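Fasciclin-1 (PDB 1O70) serves as a neural cell adhesion molecule of the fruit fly, a GPI-anchored membrane glycoprotein built of repeated FAS1 domains, of which the third and fourth are described here. Local coordinates at residues Glu232-Ile237 against Tyr305-Glu310; Ile50-Asn55 against Gly145-Ile150. One frame throughout, in Å; residues are numbered along the deposited sequence.

Contact 1. Residues Glu232-Ile237 against Tyr305-Glu310. With SO4 (sulfate ion), chain F.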
ATOM      1  N   GLU A 232      -3.789  12.223  15.177  1.00 34.29           N
ATOM      2  CA  GLU A 232      -5.183  11.836  15.405  1.00 34.06           C
ATOM      3  C   GLU A 232      -6.081  12.429  14.339  1.00 32.18           C
ATOM      4  O   GLU A 232      -7.170  11.922  14.082  1.00 32.57           O
ATOM      5  CB  GLU A 232      -5.650  12.293  16.785  1.00 36.47           C
ATOM      6  CG  GLU A 232      -4.797  11.729  17.904  1.00 41.97           C
ATOM      7  CD  GLU A 232      -5.282  12.150  19.270  1.00 42.88           C
ATOM      8  OE1 GLU A 232      -5.818  13.275  19.379  1.00 44.81           O
ATOM      9  OE2 GLU A 232      -5.101  11.369  20.228  1.00 43.54           O
ATOM     10  N   ARG A 233      -5.621  13.509  13.716  1.00 31.21           N
ATOM     11  CA  ARG A 233      -6.385  14.155  12.666  1.00 28.76           C
ATOM     12  C   ARG A 233      -6.339  13.271  11.416  1.00 29.98           C
ATOM     13  O   ARG A 233      -7.242  13.322  10.586  1.00 30.70           O
ATOM     14  CB  ARG A 233      -5.780  15.522  12.369  1.00 29.72           C
ATOM     15  CG  ARG A 233      -6.410  16.250  11.189  1.00 31.89           C
ATOM     16  CD  ARG A 233      -5.626  17.501  10.832  1.00 32.99           C
ATOM     17  NE  ARG A 233      -5.779  18.568  11.821  1.00 37.60           N
ATOM     18  CZ  ARG A 233      -5.090  19.705  11.795  1.00 36.76           C
ATOM     19  NH1 ARG A 233      -4.207  19.912  10.832  1.00 37.43           N
ATOM     20  NH2 ARG A 233      -5.273  20.632  12.727  1.00 36.47           N
ATOM     21  N   HIS A 234      -5.288  12.458  11.291  1.00 30.01           N
ATOM     22  CA  HIS A 234      -5.136  11.580  10.136  1.00 29.61           C
ATOM     23  C   HIS A 234      -5.757  10.200  10.327  1.00 30.76           C
ATOM     24  O   HIS A 234      -5.867   9.426   9.369  1.00 30.34           O
ATOM     25  CB  HIS A 234      -3.655  11.384   9.800  1.00 28.67           C
ATOM     26  CG  HIS A 234      -2.942  12.636   9.410  1.00 27.42           C
ATOM     27  ND1 HIS A 234      -2.657  13.638  10.311  1.00 28.93           N
ATOM     28  CD2 HIS A 234      -2.436  13.047   8.223  1.00 27.11           C
ATOM     29  CE1 HIS A 234      -2.007  14.609   9.698  1.00 27.19           C
ATOM     30  NE2 HIS A 234      -1.861  14.275   8.428  1.00 26.51           N
ATOM     31  N   LEU A 235      -6.175   9.906  11.556  1.00 30.01           N
ATOM     32  CA  LEU A 235      -6.727   8.597  11.891  1.00 30.16           C
ATOM     33  C   LEU A 235      -8.226   8.488  12.100  1.00 31.96           C
ATOM     34  O   LEU A 235      -8.768   8.992  13.084  1.00 35.47           O
ATOM     35  CB  LEU A 235      -6.021   8.054  13.138  1.00 27.18           C
ATOM     36  CG  LEU A 235      -6.379   6.617  13.530  1.00 27.10           C
ATOM     37  CD1 LEU A 235      -5.878   5.662  12.452  1.00 24.05           C
ATOM     38  CD2 LEU A 235      -5.757   6.280  14.884  1.00 23.99           C
ATOM     39  N   ALA A 236      -8.883   7.796  11.173  1.00 32.80           N
ATOM     40  CA  ALA A 236     -10.321   7.576  11.230  1.00 34.87           C
ATOM     41  C   ALA A 236     -10.602   6.239  11.906  1.00 37.74           C
ATOM     42  O   ALA A 236     -10.074   5.205  11.502  1.00 38.25           O
ATOM     43  CB  ALA A 236     -10.906   7.582   9.829  1.00 33.52           C
ATOM     44  N   ILE A 237     -11.450   6.258  12.927  1.00 41.12           N
ATOM     45  CA  ILE A 237     -11.773   5.045  13.669  1.00 42.52           C
ATOM     46  C   ILE A 237     -13.262   4.724  13.633  1.00 43.94           C
ATOM     47  O   ILE A 237     -14.076   5.502  14.124  1.00 45.26           O
ATOM     48  CB  ILE A 237     -11.345   5.190  15.147  1.00 41.59           C
ATOM     49  CG1 ILE A 237      -9.871   5.626  15.211  1.00 41.19           C
ATOM     50  CG2 ILE A 237     -11.583   3.884  15.890  1.00 37.72           C
ATOM     51  CD1 ILE A 237      -9.363   5.977  16.610  1.00 40.48           C
ATOM     52  N   TYR A 305       1.451  14.888   1.377  1.00 33.03           N
ATOM     53  CA  TYR A 305       1.720  15.934   2.352  1.00 34.14           C
ATOM     54  C   TYR A 305       0.754  15.744   3.512  1.00 32.52           C
ATOM     55  O   TYR A 305      -0.400  15.360   3.318  1.00 32.96           O
ATOM     56  CB  TYR A 305       1.501  17.303   1.695  1.00 37.33           C
ATOM     57  CG  TYR A 305       2.077  18.481   2.453  1.00 41.84           C
ATOM     58  CD1 TYR A 305       3.451  18.742   2.436  1.00 42.23           C
ATOM     59  CD2 TYR A 305       1.250  19.332   3.206  1.00 43.15           C
ATOM     60  CE1 TYR A 305       3.988  19.818   3.149  1.00 43.67           C
ATOM     61  CE2 TYR A 305       1.783  20.412   3.924  1.00 42.97           C
ATOM     62  CZ  TYR A 305       3.151  20.645   3.891  1.00 43.18           C
ATOM     63  OH  TYR A 305       3.698  21.685   4.617  1.00 41.28           O
ATOM     64  N   PRO A 306       1.212  16.017   4.737  1.00 31.06           N
ATOM     65  CA  PRO A 306       0.374  15.868   5.933  1.00 31.01           C
ATOM     66  C   PRO A 306      -0.740  16.912   6.030  1.00 30.34           C
ATOM     67  O   PRO A 306      -0.594  18.024   5.530  1.00 28.75           O
ATOM     68  CB  PRO A 306       1.387  15.990   7.067  1.00 30.89           C
ATOM     69  CG  PRO A 306       2.400  16.936   6.503  1.00 29.30           C
ATOM     70  CD  PRO A 306       2.572  16.453   5.095  1.00 28.87           C
ATOM     71  N   LEU A 307      -1.859  16.540   6.641  1.00 32.74           N
ATOM     72  CA  LEU A 307      -2.964  17.478   6.812  1.00 36.52           C
ATOM     73  C   LEU A 307      -2.495  18.532   7.814  1.00 38.77           C
ATOM     74  O   LEU A 307      -2.698  18.380   9.017  1.00 39.25           O
ATOM     75  CB  LEU A 307      -4.192  16.749   7.354  1.00 34.66           C
ATOM     76  CG  LEU A 307      -4.692  15.641   6.434  1.00 35.05           C
ATOM     77  CD1 LEU A 307      -5.763  14.828   7.132  1.00 34.71           C
ATOM     78  CD2 LEU A 307      -5.216  16.249   5.139  1.00 34.41           C
ATOM     79  N   LEU A 308      -1.861  19.592   7.318  1.00 42.05           N
ATOM     80  CA  LEU A 308      -1.342  20.640   8.185  1.00 47.35           C
ATOM     81  C   LEU A 308      -1.469  22.043   7.587  1.00 51.86           C
ATOM     82  O   LEU A 308      -1.190  22.252   6.407  1.00 54.14           O
ATOM     83  CB  LEU A 308       0.127  20.345   8.511  1.00 45.59           C
ATOM     84  CG  LEU A 308       0.752  20.972   9.762  1.00 45.42           C
ATOM     85  CD1 LEU A 308       0.031  20.481  11.002  1.00 45.74           C
ATOM     86  CD2 LEU A 308       2.226  20.609   9.828  1.00 45.79           C
ATOM     87  N   GLU A 309      -1.910  22.992   8.410  1.00 56.25           N
ATOM     88  CA  GLU A 309      -2.060  24.397   8.012  1.00 60.81           C
ATOM     89  C   GLU A 309      -1.054  25.153   8.878  1.00 64.02           C
ATOM     90  O   GLU A 309      -0.542  24.588   9.842  1.00 64.70           O
ATOM     91  CB  GLU A 309      -3.476  24.890   8.320  1.00 60.78           C
ATOM     92  CG  GLU A 309      -4.572  24.089   7.652  1.00 61.75           C
ATOM     93  CD  GLU A 309      -5.963  24.538   8.058  1.00 63.06           C
ATOM     94  OE1 GLU A 309      -6.305  24.412   9.252  1.00 63.98           O
ATOM     95  OE2 GLU A 309      -6.713  25.014   7.180  1.00 63.87           O
ATOM     96  N   GLU A 310      -0.747  26.407   8.563  1.00 68.14           N
ATOM     97  CA  GLU A 310       0.212  27.103   9.412  1.00 71.55           C
ATOM     98  C   GLU A 310      -0.439  27.646  10.679  1.00 72.02           C
ATOM     99  O   GLU A 310       0.144  28.468  11.379  1.00 72.66           O
ATOM    100  CB  GLU A 310       0.932  28.227   8.660  1.00 74.14           C
ATOM    101  CG  GLU A 310       0.070  29.365   8.185  1.00 77.65           C
ATOM    102  CD  GLU A 310       0.902  30.506   7.622  1.00 79.80           C
ATOM    103  OE1 GLU A 310       1.719  30.259   6.704  1.00 80.48           O
ATOM    104  OE2 GLU A 310       0.742  31.649   8.104  1.00 80.54           O
TER
HETATM  105  S   SO4 F1629      -8.538  19.481  13.964  1.00 78.68           S
HETATM  106  O1  SO4 F1629      -8.638  18.000  13.937  1.00 77.40           O
HETATM  107  O2  SO4 F1629      -9.837  20.057  14.376  1.00 77.63           O
HETATM  108  O3  SO4 F1629      -7.487  19.889  14.925  1.00 77.48           O
HETATM  109  O4  SO4 F1629      -8.192  19.973  12.607  1.00 78.44           O
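Arg-233 and His-234 reach side by side onto the backbone of Leu-307 in the fourth FAS1 domain of fasciclin I. They lie just before strand 235-238, an outermost strand of the domain's mixed sheet. Leu-307 follows strand 298-303 and sits at the centre of an inverse gamma turn. Between them the two side chains bond to both backbone polar groups of this residue, its N and its O. The imidazole NE2 of His-234 accepts the amide N of Leu-307 at 2.9 Å, with the donor tilted from the ring plane. ND1 bonds to the carbonyl O of Ile-230. With both nitrogens engaged, the ring's rotation is fixed. The Arg-233 chain runs out with CG anti to its backbone N (chi1 174°) and bends at chi3, and its NH1 gives a hydrogen bond to Leu-307 O at 2.8 Å. The oxygen lies near the guanidinium plane, but NH1 stands above the carbonyl plane, 42° out of it. NH1 also forms a salt bridge with Asp-312, so the guanidinium ties the turn to the chain that follows it. The side chains of His-234 and Leu-307 pass each other running in opposite senses, and CD1 of Leu-307 lies over one face of the imidazole as a CH-pi contact, 4.2 Å from the ring centroid. Pro-306 CA meets the same ring at its edge. The aliphatic part of Arg-233 packs too, with CD 3.8 Å from CB of Leu-307. A leucine here would probably leave Leu-307 O and the Asp-312 carboxylate without their shared partner, and the turn less firmly held. A sulfate, probably from the crystallisation liquor, sits by the same guanidinium, and NH2 of Arg-233 gives its O3 a nearly straight hydrogen bond of 3.2 Å.

Contact 2. Residues Ile50-Asn55 against Gly145-Ile150. With SO4 (sulfate ion), chain D.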
ATOM      1  N   ILE A  50       4.733 -12.409 -14.343  1.00 30.39           N
ATOM      2  CA  ILE A  50       3.961 -12.969 -13.256  1.00 29.82           C
ATOM      3  C   ILE A  50       4.773 -13.084 -11.976  1.00 29.44           C
ATOM      4  O   ILE A  50       5.934 -13.507 -12.000  1.00 29.60           O
ATOM      5  CB  ILE A  50       3.456 -14.371 -13.643  1.00 30.10           C
ATOM      6  CG1 ILE A  50       2.588 -14.263 -14.897  1.00 29.95           C
ATOM      7  CG2 ILE A  50       2.708 -15.009 -12.474  1.00 29.61           C
ATOM      8  CD1 ILE A  50       2.070 -15.593 -15.419  1.00 27.38           C
ATOM      9  N   LEU A  51       4.164 -12.688 -10.861  1.00 26.22           N
ATOM     10  CA  LEU A  51       4.810 -12.801  -9.560  1.00 25.17           C
ATOM     11  C   LEU A  51       4.088 -13.978  -8.940  1.00 25.39           C
ATOM     12  O   LEU A  51       2.972 -13.834  -8.446  1.00 26.52           O
ATOM     13  CB  LEU A  51       4.592 -11.543  -8.707  1.00 22.54           C
ATOM     14  CG  LEU A  51       5.133 -10.215  -9.264  1.00 25.03           C
ATOM     15  CD1 LEU A  51       5.066  -9.149  -8.172  1.00 24.59           C
ATOM     16  CD2 LEU A  51       6.585 -10.375  -9.730  1.00 21.68           C
ATOM     17  N   ALA A  52       4.707 -15.154  -9.001  1.00 25.22           N
ATOM     18  CA  ALA A  52       4.089 -16.355  -8.466  1.00 26.22           C
ATOM     19  C   ALA A  52       4.494 -16.628  -7.026  1.00 26.87           C
ATOM     20  O   ALA A  52       5.667 -16.847  -6.730  1.00 28.53           O
ATOM     21  CB  ALA A  52       4.441 -17.552  -9.340  1.00 25.77           C
ATOM     22  N   PRO A  53       3.522 -16.599  -6.108  1.00 26.03           N
ATOM     23  CA  PRO A  53       3.807 -16.856  -4.693  1.00 27.75           C
ATOM     24  C   PRO A  53       4.313 -18.286  -4.545  1.00 29.67           C
ATOM     25  O   PRO A  53       3.842 -19.184  -5.248  1.00 29.84           O
ATOM     26  CB  PRO A  53       2.444 -16.695  -4.020  1.00 25.41           C
ATOM     27  CG  PRO A  53       1.715 -15.758  -4.925  1.00 25.25           C
ATOM     28  CD  PRO A  53       2.116 -16.209  -6.303  1.00 24.20           C
ATOM     29  N   SER A  54       5.267 -18.498  -3.641  1.00 30.27           N
ATOM     30  CA  SER A  54       5.797 -19.838  -3.402  1.00 32.27           C
ATOM     31  C   SER A  54       4.661 -20.679  -2.839  1.00 34.15           C
ATOM     32  O   SER A  54       3.666 -20.136  -2.365  1.00 34.21           O
ATOM     33  CB  SER A  54       6.920 -19.791  -2.374  1.00 31.05           C
ATOM     34  OG  SER A  54       6.386 -19.437  -1.113  1.00 34.07           O
ATOM     35  N   ASN A  55       4.807 -22.000  -2.880  1.00 37.29           N
ATOM     36  CA  ASN A  55       3.771 -22.883  -2.354  1.00 38.90           C
ATOM     37  C   ASN A  55       3.606 -22.661  -0.863  1.00 40.30           C
ATOM     38  O   ASN A  55       2.508 -22.794  -0.319  1.00 40.77           O
ATOM     39  CB  ASN A  55       4.138 -24.340  -2.614  1.00 39.55           C
ATOM     40  CG  ASN A  55       4.590 -24.570  -4.030  1.00 40.97           C
ATOM     41  OD1 ASN A  55       5.696 -24.182  -4.417  1.00 42.84           O
ATOM     42  ND2 ASN A  55       3.729 -25.188  -4.826  1.00 39.67           N
ATOM     43  N   GLY A 145       7.769 -12.688 -21.416  1.00 36.12           N
ATOM     44  CA  GLY A 145       8.250 -11.973 -20.251  1.00 33.43           C
ATOM     45  C   GLY A 145       9.019 -12.794 -19.238  1.00 31.60           C
ATOM     46  O   GLY A 145       9.900 -13.575 -19.598  1.00 32.55           O
ATOM     47  N   TYR A 146       8.690 -12.613 -17.965  1.00 29.15           N
ATOM     48  CA  TYR A 146       9.375 -13.334 -16.915  1.00 28.61           C
ATOM     49  C   TYR A 146       8.443 -13.781 -15.800  1.00 28.13           C
ATOM     50  O   TYR A 146       7.248 -13.483 -15.795  1.00 29.23           O
ATOM     51  CB  TYR A 146      10.493 -12.475 -16.311  1.00 27.85           C
ATOM     52  CG  TYR A 146      11.541 -12.012 -17.311  1.00 30.96           C
ATOM     53  CD1 TYR A 146      11.325 -10.886 -18.104  1.00 30.94           C
ATOM     54  CD2 TYR A 146      12.743 -12.709 -17.470  1.00 30.98           C
ATOM     55  CE1 TYR A 146      12.273 -10.462 -19.032  1.00 31.39           C
ATOM     56  CE2 TYR A 146      13.706 -12.295 -18.397  1.00 30.35           C
ATOM     57  CZ  TYR A 146      13.465 -11.172 -19.175  1.00 33.32           C
ATOM     58  OH  TYR A 146      14.393 -10.754 -20.104  1.00 33.75           O
ATOM     59  N   VAL A 147       9.016 -14.519 -14.860  1.00 27.51           N
ATOM     60  CA  VAL A 147       8.300 -15.005 -13.702  1.00 25.15           C
ATOM     61  C   VAL A 147       9.261 -14.924 -12.532  1.00 26.68           C
ATOM     62  O   VAL A 147      10.442 -15.239 -12.669  1.00 27.59           O
ATOM     63  CB  VAL A 147       7.863 -16.457 -13.888  1.00 24.79           C
ATOM     64  CG1 VAL A 147       7.477 -17.055 -12.541  1.00 21.45           C
ATOM     65  CG2 VAL A 147       6.692 -16.528 -14.847  1.00 22.58           C
ATOM     66  N   HIS A 148       8.750 -14.497 -11.388  1.00 27.66           N
ATOM     67  CA  HIS A 148       9.553 -14.384 -10.177  1.00 27.84           C
ATOM     68  C   HIS A 148       8.739 -14.995  -9.044  1.00 30.13           C
ATOM     69  O   HIS A 148       7.514 -14.834  -8.995  1.00 31.67           O
ATOM     70  CB  HIS A 148       9.803 -12.920  -9.837  1.00 27.53           C
ATOM     71  CG  HIS A 148      10.379 -12.115 -10.962  1.00 28.47           C
ATOM     72  ND1 HIS A 148      11.698 -12.219 -11.351  1.00 29.97           N
ATOM     73  CD2 HIS A 148       9.830 -11.160 -11.749  1.00 26.13           C
ATOM     74  CE1 HIS A 148      11.940 -11.357 -12.325  1.00 29.34           C
ATOM     75  NE2 HIS A 148      10.821 -10.702 -12.584  1.00 28.42           N
ATOM     76  N   ILE A 149       9.406 -15.672  -8.118  1.00 31.70           N
ATOM     77  CA  ILE A 149       8.703 -16.270  -6.990  1.00 33.59           C
ATOM     78  C   ILE A 149       8.832 -15.393  -5.740  1.00 33.60           C
ATOM     79  O   ILE A 149       9.935 -14.996  -5.360  1.00 36.06           O
ATOM     80  CB  ILE A 149       9.230 -17.708  -6.688  1.00 34.91           C
ATOM     81  CG1 ILE A 149       8.853 -18.654  -7.829  1.00 36.18           C
ATOM     82  CG2 ILE A 149       8.558 -18.273  -5.440  1.00 34.46           C
ATOM     83  CD1 ILE A 149       9.559 -18.405  -9.115  1.00 39.43           C
ATOM     84  N   ILE A 150       7.699 -15.078  -5.118  1.00 31.00           N
ATOM     85  CA  ILE A 150       7.698 -14.259  -3.912  1.00 30.69           C
ATOM     86  C   ILE A 150       7.228 -15.083  -2.724  1.00 31.91           C
ATOM     87  O   ILE A 150       6.510 -16.069  -2.889  1.00 32.31           O
ATOM     88  CB  ILE A 150       6.813 -13.001  -4.070  1.00 29.45           C
ATOM     89  CG1 ILE A 150       5.360 -13.394  -4.370  1.00 29.00           C
ATOM     90  CG2 ILE A 150       7.373 -12.117  -5.175  1.00 26.13           C
ATOM     91  CD1 ILE A 150       4.441 -12.189  -4.584  1.00 27.19           C
TER
HETATM   92  S   SO4 D1627       0.040 -27.635  -2.920  1.00 83.17           S
HETATM   93  O1  SO4 D1627       1.065 -26.595  -3.152  1.00 83.14           O
HETATM   94  O2  SO4 D1627       0.654 -28.809  -2.274  1.00 83.14           O
HETATM   95  O3  SO4 D1627      -1.024 -27.086  -2.060  1.00 83.17           O
HETATM   96  O4  SO4 D1627      -0.552 -28.041  -4.213  1.00 82.82           O
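The imidazole of His-148 meets Leu-51 at its edge, where CD2 of the leucine lies near the ring plane, 3.9 Å from CD2 of the histidine. Its NE2 bonds to the carbonyl O of Leu-86, and its side chain also touches Ala-138 and Asp-139 of strand 131-141. Leu-51 and His-148 are bridge partners on neighbouring parallel strands, 48-53 and 145-150. These strands belong to the mixed sheet of the third FAS1 domain. They are its one parallel pair, and their short segments make an angle of 32°. Ile-150 joins Leu-51 and His-148 on the same face. Its CG1 stands between the backbone N and the carbonyl carbon (chi1 60°), and CD1 comes 4.2 Å from CB of Leu-51. The ring of Pro-53 packs beside CG1 of Ile-150. On the other face, Val-147 sets CG2 4.1 Å from CB of Ile-50 and turns CG1 toward Ala-52 CB. Helix 21-33 covers part of this face, through Phe-27 on Ile-50 and Ala-23 on Ile-149. Five backbone hydrogen bonds join the strands. Ile-50 and Ala-52 each use both N and O, as parallel pairing requires. The bonds fall on every second residue, Ile-50, Ala-52 and then Ser-54. Pro-53, which has no amide hydrogen, stands at a position that gives no bond to strand 145-150. Ser-54 is also the N-cap of helix 55-60, with OG bonded to Ala-57 N. CG2 of Ile-149 packs against CB of Ser-54. The last rung is Ser-54 N to Ile-150 O, 2.8 Å, with the donor nearly along the C=O axis.

Contacts 1 and 2 lie in successive FAS1 domains, the fourth and the third, on opposite sides of the chain's centre. Their centres are 38 Å apart and their nearest atoms about 26 Å, so they do not touch. The two mixed sheets share the same strand order. Contact 2 joins strands 48-53 and 145-150. Contact 1 instead joins the residues just before strand 235-238 to the chain after strand 298-303. Each has a sulfate nearby, at Arg-233 and, weakly bonded, at Asn-55. Both sulfates probably come from the crystallisation liquor. A glycan sugar lies about 10 Å from the side chain of Leu-51 in contact 2.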